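Local coordinates for protein adenosylmethionine-8-amino-7-oxononanoate aminotransferase (Methanocaldococcus jannaschii, PDB 6ZHK) that probably transfers the amino group of S-adenosylmethionine to 8-amino-7-oxononanoate, a step of biotin biosynthesis that depends on pyridoxal 5'-phosphate, at residues I108-L113 with F282-E287; G278-C283 with A351-F356. All coordinates share one frame; numbering follows the deposited sequence.

Contact 1 (I108-L113 with F282-E287); sequences ITPKHL and FCDNEE. With MG (magnesium ion), chain C.
A type I beta turn from P110 to L113, wrapped round a magnesium ion, packs through P110 against an inverse gamma turn centred on D284. The first turn leads from helix 96-108 into edge strand 115-119 of the seven-stranded sheet of this fold type I aminotransferase; the second precedes helix 286-291, where N285 is the N-cap. The pyrrolidine ring of P110 carries the contact. Its CG lies 3.7 Å from C283 SG and also approaches the carbonyl O of C283, while its CD meets D284 OD1 at 3.8 Å, the carboxylate side chain crossing the proline at about a right angle. C283 SG sits between its own backbone N and carbonyl carbon (chi1 69°), a torsion that turns the sulfur to the ring. An alanine in place of P110 lacks CG and CD, and C283 SG and the D284 carboxylate would probably be left without the surface they rest on, with a gap between the two turns. Polar contact is made through a water, which donates to I108 O at 2.8 Å and to D284 OD2 at 2.9 Å. On the metal side, P110 O and L113 O each bind magnesium at 2.2 Å, and T109 OG1 is a longer ligand at 2.6 Å; V106 O and a second water complete the observed set. The metal draws the two turn carbonyls together and, with the L113 N to P110 O bond, probably steadies the turn. K111 folds back over this loop, its NZ donating to T109 O at 2.9 Å from above the carbonyl plane, 51° out of it.

Contact 2 (G278-C283 with A351-F356); sequences GKMFFC and ATLEIF
M280 reaches from the loop between strand 265-268 and helix 286-291 to F356 and L353 on helix 343-358, spanning a separation of 9.1 Å between the CA atoms of M280 and F356. From CB the chain first runs anti to the backbone N (chi1 -170°), which carries CG out toward the helix; CB and CG serve as the arm, and the contact begins at the sulfur. A bend at chi2 then lays SD over one face of the F356 ring, above the CD1–CE1 side, with SD 3.5 Å from F356 CD1. This is a Met-aromatic contact, the sulfur standing 30° off the ring normal. The terminal CE stays over the same face but closer to its CG corner, 3.6 Å from F356 CG, and lies 15° off the normal in a CH-pi contact. CE also touches L353 CD2 at 4.0 Å, so the methyl is shared by two side chains about one helical turn apart. F356 is further set by its own helix, where T352 CG2 meets the ring edge in plane, and by F67, packed against it edge-to-face; M280 also touches I362 and F274. With sulfur and methyl over a pi face, the loop is joined to the helix by an apolar attraction that rests mainly on dispersion, with a small electrostatic share probably added by a methyl made slightly positive by its sulfur.

The two contacts lie with their centres 12 Å apart on the same side of the chain's centre and share F282 and C283. Along the chain the order is 108-113, then the continuous segment 278-287, a loop that runs into helix 286-291, then 351-356, so this one segment meets the magnesium turn with its later half and helix 343-358 with its earlier half. K279 NZ, probably hydrogen-bonded to D284 O, ties the halves together. I108 of contact 1 packs on L353 and F281 of contact 2, joining the two. E269, next to the predicted cofactor-binding D268, accepts bonds from the backbone N atoms of F282 and C283, linking the loop to the end of strand 265-268.

Contact 1 (I108-L113 with F282-E287)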
loop_
_atom_site.group_PDB
_atom_site.type_symbol
_atom_site.label_atom_id
_atom_site.label_comp_id
_atom_site.label_asym_id
_atom_site.label_seq_id
_atom_site.Cartn_x
_atom_site.Cartn_y
_atom_site.Cartn_z
ATOM N N ILE A 108 -0.775 22.490 8.221
ATOM C CA ILE A 108 -0.258 22.143 9.541
ATOM C C ILE A 108 1.196 21.707 9.523
ATOM O O ILE A 108 1.754 21.491 10.589
ATOM C CB ILE A 108 -1.058 21.048 10.248
ATOM C CG1 ILE A 108 -1.121 19.801 9.373
ATOM C CG2 ILE A 108 -2.425 21.550 10.691
ATOM C CD1 ILE A 108 -1.778 18.666 10.102
ATOM N N THR A 109 1.782 21.500 8.342
ATOM C CA THR A 109 3.175 21.074 8.366
ATOM C C THR A 109 4.056 22.288 8.149
ATOM O O THR A 109 3.571 23.321 7.676
ATOM C CB THR A 109 3.446 20.086 7.226
ATOM O OG1 THR A 109 2.832 20.585 6.037
ATOM C CG2 THR A 109 2.802 18.750 7.522
ATOM N N PRO A 110 5.380 22.172 8.392
ATOM C CA PRO A 110 6.303 23.259 8.058
ATOM C C PRO A 110 6.009 23.919 6.702
ATOM O O PRO A 110 5.465 23.318 5.745
ATOM C CB PRO A 110 7.706 22.613 8.151
ATOM C CG PRO A 110 7.493 21.545 9.248
ATOM C CD PRO A 110 6.071 21.027 8.992
ATOM N N LYS A 111 6.363 25.220 6.704
ATOM C CA LYS A 111 5.909 26.064 5.625
ATOM C C LYS A 111 6.574 25.735 4.304
ATOM O O LYS A 111 6.015 26.116 3.295
ATOM C CB LYS A 111 6.046 27.557 5.954
ATOM C CG LYS A 111 4.769 28.128 6.581
ATOM C CD LYS A 111 4.480 27.591 7.983
ATOM C CE LYS A 111 3.188 26.795 8.104
ATOM N NZ LYS A 111 3.216 25.749 9.168
ATOM N N HIS A 112 7.746 25.081 4.308
ATOM C CA HIS A 112 8.390 24.786 3.033
ATOM C C HIS A 112 7.760 23.534 2.413
ATOM O O HIS A 112 8.099 23.217 1.283
ATOM C CB HIS A 112 9.903 24.577 3.155
ATOM C CG HIS A 112 10.262 23.460 4.076
ATOM N ND1 HIS A 112 10.138 23.578 5.440
ATOM C CD2 HIS A 112 10.721 22.210 3.840
ATOM C CE1 HIS A 112 10.479 22.440 6.017
ATOM N NE2 HIS A 112 10.841 21.579 5.061
ATOM N N LEU A 113 6.882 22.860 3.162
ATOM C CA LEU A 113 6.255 21.653 2.595
ATOM C C LEU A 113 4.844 22.023 2.151
ATOM O O LEU A 113 3.940 22.306 2.971
ATOM C CB LEU A 113 6.236 20.513 3.622
ATOM C CG LEU A 113 7.603 20.058 4.162
ATOM C CD1 LEU A 113 7.489 19.154 5.394
ATOM C CD2 LEU A 113 8.396 19.309 3.086
ATOM N N PHE A 282 7.807 15.672 14.450
ATOM C CA PHE A 282 9.206 15.895 14.829
ATOM C C PHE A 282 9.776 17.108 14.110
ATOM O O PHE A 282 10.475 17.932 14.723
ATOM C CB PHE A 282 10.083 14.656 14.661
ATOM C CG PHE A 282 11.450 14.835 15.281
ATOM C CD1 PHE A 282 11.639 14.697 16.649
ATOM C CD2 PHE A 282 12.518 15.256 14.502
ATOM C CE1 PHE A 282 12.907 14.889 17.209
ATOM C CE2 PHE A 282 13.768 15.516 15.067
ATOM C CZ PHE A 282 13.967 15.296 16.417
ATOM N N CYS A 283 9.433 17.243 12.821
ATOM C CA CYS A 283 9.981 18.347 12.025
ATOM C C CYS A 283 9.401 19.729 12.376
ATOM O O CYS A 283 9.865 20.720 11.800
ATOM C CB CYS A 283 9.920 18.020 10.534
ATOM S SG CYS A 283 8.242 17.976 9.899
ATOM N N ASP A 284 8.459 19.823 13.352
ATOM C CA ASP A 284 8.052 21.095 13.930
ATOM C C ASP A 284 9.134 21.572 14.902
ATOM O O ASP A 284 8.959 21.550 16.109
ATOM C CB ASP A 284 6.775 21.016 14.781
ATOM C CG ASP A 284 5.512 20.837 13.950
ATOM O OD1 ASP A 284 5.544 21.149 12.729
ATOM O OD2 ASP A 284 4.483 20.420 14.534
ATOM N N ASN A 285 10.239 21.971 14.335
ATOM C CA ASN A 285 11.491 22.171 15.036
ATOM C C ASN A 285 12.000 23.463 14.444
ATOM O O ASN A 285 12.013 23.599 13.222
ATOM C CB ASN A 285 12.385 20.954 14.753
ATOM C CG ASN A 285 13.817 21.111 15.196
ATOM O OD1 ASN A 285 14.506 22.027 14.770
ATOM N ND2 ASN A 285 14.293 20.164 15.965
ATOM N N GLU A 286 12.294 24.463 15.292
ATOM C CA GLU A 286 12.623 25.765 14.706
ATOM C C GLU A 286 13.862 25.678 13.829
ATOM O O GLU A 286 13.942 26.346 12.807
ATOM C CB GLU A 286 12.866 26.882 15.741
ATOM C CG GLU A 286 11.598 27.594 16.211
ATOM C CD GLU A 286 10.433 27.757 15.235
ATOM O OE1 GLU A 286 10.604 28.356 14.103
ATOM O OE2 GLU A 286 9.332 27.284 15.605
ATOM N N GLU A 287 14.840 24.869 14.240
ATOM C CA GLU A 287 16.060 24.782 13.467
ATOM C C GLU A 287 15.781 24.145 12.103
ATOM O O GLU A 287 16.193 24.677 11.073
ATOM C CB GLU A 287 17.064 23.927 14.227
ATOM C CG GLU A 287 18.417 23.873 13.550
ATOM C CD GLU A 287 19.591 23.663 14.494
ATOM O OE1 GLU A 287 19.394 23.777 15.716
ATOM O OE2 GLU A 287 20.694 23.345 13.996
HETATM MG MG MG C . 3.415 22.888 5.029
HETATM O O HOH W 1 1.999 21.418 13.392
HETATM O O HOH W 2 3.078 24.849 4.287
#

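Contact 2 (G278-C283 with A351-F356)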
loop_
_atom_site.group_PDB
_atom_site.type_symbol
_atom_site.label_atom_id
_atom_site.label_comp_id
_atom_site.label_asym_id
_atom_site.label_seq_id
_atom_site.Cartn_x
_atom_site.Cartn_y
_atom_site.Cartn_z
ATOM N N GLY A 278 5.208 13.983 21.304
ATOM C CA GLY A 278 4.875 15.099 22.175
ATOM C C GLY A 278 4.692 16.374 21.375
ATOM O O GLY A 278 4.160 17.339 21.873
ATOM N N LYS A 279 5.166 16.376 20.120
ATOM C CA LYS A 279 4.908 17.492 19.221
ATOM C C LYS A 279 4.058 16.976 18.064
ATOM O O LYS A 279 4.074 15.779 17.828
ATOM C CB LYS A 279 6.220 17.862 18.540
ATOM C CG LYS A 279 7.206 18.645 19.384
ATOM C CD LYS A 279 8.315 19.063 18.462
ATOM C CE LYS A 279 9.652 19.180 19.144
ATOM N NZ LYS A 279 10.461 20.159 18.379
ATOM N N MET A 280 3.430 17.875 17.282
ATOM C CA MET A 280 2.592 17.426 16.184
ATOM C C MET A 280 3.414 16.583 15.181
ATOM O O MET A 280 2.966 15.506 14.727
ATOM C CB MET A 280 1.917 18.592 15.467
ATOM C CG MET A 280 0.853 18.098 14.473
ATOM S SD MET A 280 -0.576 17.209 15.297
ATOM C CE MET A 280 -1.702 17.185 13.898
ATOM N N PHE A 281 4.594 17.100 14.798
ATOM C CA PHE A 281 5.557 16.405 13.939
ATOM C C PHE A 281 6.926 16.677 14.522
ATOM O O PHE A 281 7.153 17.777 15.053
ATOM C CB PHE A 281 5.550 16.985 12.516
ATOM C CG PHE A 281 4.195 16.916 11.871
ATOM C CD1 PHE A 281 3.706 15.698 11.415
ATOM C CD2 PHE A 281 3.395 18.054 11.764
ATOM C CE1 PHE A 281 2.427 15.632 10.864
ATOM C CE2 PHE A 281 2.127 18.006 11.184
ATOM C CZ PHE A 281 1.634 16.776 10.748
ATOM N N PHE A 282 7.807 15.672 14.450
ATOM C CA PHE A 282 9.206 15.895 14.829
ATOM C C PHE A 282 9.776 17.108 14.110
ATOM O O PHE A 282 10.475 17.932 14.723
ATOM C CB PHE A 282 10.083 14.656 14.661
ATOM C CG PHE A 282 11.450 14.835 15.281
ATOM C CD1 PHE A 282 11.639 14.697 16.649
ATOM C CD2 PHE A 282 12.518 15.256 14.502
ATOM C CE1 PHE A 282 12.907 14.889 17.209
ATOM C CE2 PHE A 282 13.768 15.516 15.067
ATOM C CZ PHE A 282 13.967 15.296 16.417
ATOM N N CYS A 283 9.433 17.243 12.821
ATOM C CA CYS A 283 9.981 18.347 12.025
ATOM C C CYS A 283 9.401 19.729 12.376
ATOM O O CYS A 283 9.865 20.720 11.800
ATOM C CB CYS A 283 9.920 18.020 10.534
ATOM S SG CYS A 283 8.242 17.976 9.899
ATOM N N ALA A 351 -11.439 14.246 9.863
ATOM C CA ALA A 351 -11.982 14.242 11.216
ATOM C C ALA A 351 -10.862 14.261 12.252
ATOM O O ALA A 351 -10.975 14.960 13.269
ATOM C CB ALA A 351 -12.887 13.059 11.489
ATOM N N THR A 352 -9.801 13.474 11.985
ATOM C CA THR A 352 -8.672 13.400 12.889
ATOM C C THR A 352 -8.096 14.792 13.118
ATOM O O THR A 352 -7.857 15.177 14.287
ATOM C CB THR A 352 -7.639 12.350 12.469
ATOM O OG1 THR A 352 -8.317 11.100 12.460
ATOM C CG2 THR A 352 -6.467 12.190 13.425
ATOM N N LEU A 353 -7.811 15.512 12.024
ATOM C CA LEU A 353 -7.147 16.801 12.192
ATOM C C LEU A 353 -8.065 17.756 12.936
ATOM O O LEU A 353 -7.597 18.629 13.681
ATOM C CB LEU A 353 -6.777 17.412 10.845
ATOM C CG LEU A 353 -5.608 16.715 10.157
ATOM C CD1 LEU A 353 -5.444 17.195 8.715
ATOM C CD2 LEU A 353 -4.353 16.925 10.966
ATOM N N GLU A 354 -9.350 17.629 12.665
ATOM C CA GLU A 354 -10.335 18.481 13.337
ATOM C C GLU A 354 -10.324 18.277 14.851
ATOM O O GLU A 354 -10.397 19.260 15.596
ATOM C CB GLU A 354 -11.735 18.259 12.754
ATOM C CG GLU A 354 -12.095 19.208 11.632
ATOM C CD GLU A 354 -13.164 18.699 10.668
ATOM O OE1 GLU A 354 -13.919 17.758 11.040
ATOM O OE2 GLU A 354 -13.220 19.222 9.521
ATOM N N ILE A 355 -10.189 17.011 15.301
ATOM C CA ILE A 355 -10.029 16.718 16.716
ATOM C C ILE A 355 -8.773 17.430 17.251
ATOM O O ILE A 355 -8.860 18.109 18.290
ATOM C CB ILE A 355 -10.031 15.213 17.028
ATOM C CG1 ILE A 355 -11.397 14.594 16.771
ATOM C CG2 ILE A 355 -9.553 14.968 18.466
ATOM C CD1 ILE A 355 -11.368 13.106 16.611
ATOM N N PHE A 356 -7.653 17.384 16.497
ATOM C CA PHE A 356 -6.423 18.012 16.963
ATOM C C PHE A 356 -6.631 19.473 17.332
ATOM O O PHE A 356 -6.145 19.916 18.385
ATOM C CB PHE A 356 -5.224 17.884 15.998
ATOM C CG PHE A 356 -4.452 16.595 16.222
ATOM C CD1 PHE A 356 -3.434 16.550 17.146
ATOM C CD2 PHE A 356 -4.797 15.414 15.575
ATOM C CE1 PHE A 356 -2.717 15.395 17.377
ATOM C CE2 PHE A 356 -4.091 14.247 15.816
ATOM C CZ PHE A 356 -3.059 14.225 16.733
#